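PDB 4BR6: superoxide dismutase from Chaetomium thermophilum, which catalyses the manganese-dependent dismutation of superoxide to hydrogen peroxide and molecular oxygen, and so probably protects cells from toxic radicals. Local coordinates for residues E108-R111 with K112-A116. Residues are numbered along the deposited sequence; the frame is centred on the assembly and turned at random.
Sequences ETFR and KQMNA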
loop_
_atom_site.group_PDB
_atom_site.type_symbol
_atom_site.label_atom_id
_atom_site.label_comp_id
_atom_site.label_asym_id
_atom_site.label_seq_id
_atom_site.Cartn_x
_atom_site.Cartn_y
_atom_site.Cartn_z
ATOM N N GLU B 108 7.817 -29.443 10.993
ATOM C CA GLU B 108 8.417 -28.561 11.983
ATOM C C GLU B 108 9.029 -27.306 11.356
ATOM O O GLU B 108 8.866 -26.218 11.886
ATOM C CB GLU B 108 9.474 -29.311 12.785
ATOM C CG GLU B 108 10.020 -28.522 13.961
ATOM C CD GLU B 108 10.063 -29.334 15.245
ATOM O OE1 GLU B 108 9.061 -30.014 15.556
ATOM O OE2 GLU B 108 11.098 -29.286 15.946
ATOM N N THR B 109 9.744 -27.468 10.246
ATOM C CA THR B 109 10.369 -26.335 9.563
ATOM C C THR B 109 9.310 -25.387 8.981
ATOM O O THR B 109 9.453 -24.161 9.035
ATOM C CB THR B 109 11.317 -26.811 8.443
ATOM O OG1 THR B 109 12.477 -27.407 9.027
ATOM C CG2 THR B 109 11.769 -25.657 7.566
ATOM N N PHE B 110 8.258 -25.961 8.409
ATOM C CA PHE B 110 7.125 -25.177 7.929
ATOM C C PHE B 110 6.521 -24.366 9.071
ATOM O O PHE B 110 6.175 -23.195 8.908
ATOM C CB PHE B 110 6.052 -26.092 7.328
ATOM C CG PHE B 110 4.659 -25.513 7.376
ATOM C CD1 PHE B 110 4.270 -24.520 6.505
ATOM C CD2 PHE B 110 3.743 -25.948 8.315
ATOM C CE1 PHE B 110 2.996 -23.984 6.566
ATOM C CE2 PHE B 110 2.466 -25.405 8.367
ATOM C CZ PHE B 110 2.101 -24.436 7.495
ATOM N N ARG B 111 6.385 -25.021 10.224
ATOM C CA ARG B 111 5.828 -24.428 11.436
ATOM C C ARG B 111 6.699 -23.287 11.957
ATOM O O ARG B 111 6.200 -22.281 12.464
ATOM C CB ARG B 111 5.711 -25.510 12.510
ATOM C CG ARG B 111 5.092 -25.057 13.811
ATOM C CD ARG B 111 4.900 -26.226 14.779
ATOM N NE ARG B 111 4.621 -25.741 16.129
ATOM C CZ ARG B 111 3.868 -26.372 17.030
ATOM N NH1 ARG B 111 3.295 -27.538 16.738
ATOM N NH2 ARG B 111 3.681 -25.823 18.230
ATOM N N LYS B 112 8.009 -23.478 11.852
ATOM C CA LYS B 112 8.993 -22.451 12.191
ATOM C C LYS B 112 8.890 -21.247 11.270
ATOM O O LYS B 112 8.829 -20.105 11.720
ATOM C CB LYS B 112 10.398 -23.055 12.090
ATOM C CG LYS B 112 11.529 -22.173 12.592
ATOM C CD LYS B 112 12.841 -22.946 12.579
ATOM C CE LYS B 112 13.825 -22.392 11.575
ATOM N NZ LYS B 112 13.255 -22.296 10.202
ATOM N N GLN B 113 8.870 -21.501 9.971
ATOM C CA GLN B 113 8.844 -20.417 9.011
ATOM C C GLN B 113 7.534 -19.652 9.077
ATOM O O GLN B 113 7.515 -18.433 8.899
ATOM C CB GLN B 113 9.078 -20.959 7.608
ATOM C CG GLN B 113 10.527 -21.306 7.381
ATOM C CD GLN B 113 10.747 -22.070 6.111
ATOM O OE1 GLN B 113 9.802 -22.549 5.493
ATOM N NE2 GLN B 113 12.005 -22.193 5.709
ATOM N N MET B 114 6.435 -20.359 9.325
ATOM C CA MET B 114 5.142 -19.688 9.379
ATOM C C MET B 114 5.077 -18.795 10.606
ATOM O O MET B 114 4.596 -17.667 10.540
ATOM C CB MET B 114 3.968 -20.660 9.413
ATOM C CG MET B 114 2.627 -19.926 9.319
ATOM S SD MET B 114 1.504 -20.725 8.169
ATOM C CE MET B 114 0.028 -19.712 8.232
ATOM N N ASN B 115 5.559 -19.312 11.729
ATOM C CA ASN B 115 5.661 -18.520 12.946
ATOM C C ASN B 115 6.484 -17.250 12.745
ATOM O O ASN B 115 6.134 -16.197 13.253
ATOM C CB ASN B 115 6.254 -19.357 14.082
ATOM C CG ASN B 115 5.245 -20.333 14.674
ATOM O OD1 ASN B 115 4.043 -20.209 14.457
ATOM N ND2 ASN B 115 5.733 -21.295 15.441
ATOM N N ALA B 116 7.574 -17.349 11.997
ATOM C CA ALA B 116 8.374 -16.176 11.669
ATOM C C ALA B 116 7.584 -15.194 10.805
ATOM O O ALA B 116 7.604 -13.987 11.045
ATOM C CB ALA B 116 9.649 -16.589 10.960
#
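In Phe110 and Met114, one helical turn apart, CG is roughly anti to the backbone N (chi1 154° and -174°), and this shared torsion, with the i to i+4 spacing, sets the side chains side by side. The bend of Met114 at chi2, 135°, then puts its sulfur beside the far end of the aromatic ring: SD is 3.8 Å from Phe110 CZ and 4.7 Å from the ring centroid, an oblique Met-aromatic contact. Both side chains are buried against the sheet, where they share Ile140 of strand 138-144 and also reach strand 125-132, Phe110 at Leu129 and Met114 at Ala127; the side chain of Met114 is about 14 Å from the manganese ion.

On another side of the helix, the extended chain of Arg111 runs alongside Asn115. Asn115 CG, beside its own backbone N, comes within 3.1 Å of Arg111 O; ND2 makes no hydrogen bond to that oxygen, which takes the backbone N-H of Asn115 from above its carbonyl plane. NH2 of Arg111 forms a salt bridge with Glu179, while OD1 of Asn115 accepts a hydrogen bond from the indole of Trp182. Thr109 and Gln113 also lie side by side, the methyl CG2 of Thr109 3.9 Å from NE2 of Gln113; Gln113 packs on Asp134 of the second subunit.

Four consecutive i to i+4 backbone hydrogen bonds, from Lys112 N to Glu108 O (2.9 Å) through Asn115 N to Arg111 O (3.1 Å), run along this amphipathic alpha-helix, 107-119, packed on the antiparallel sheet of the C-terminal alpha/beta domain of iron/manganese superoxide dismutases.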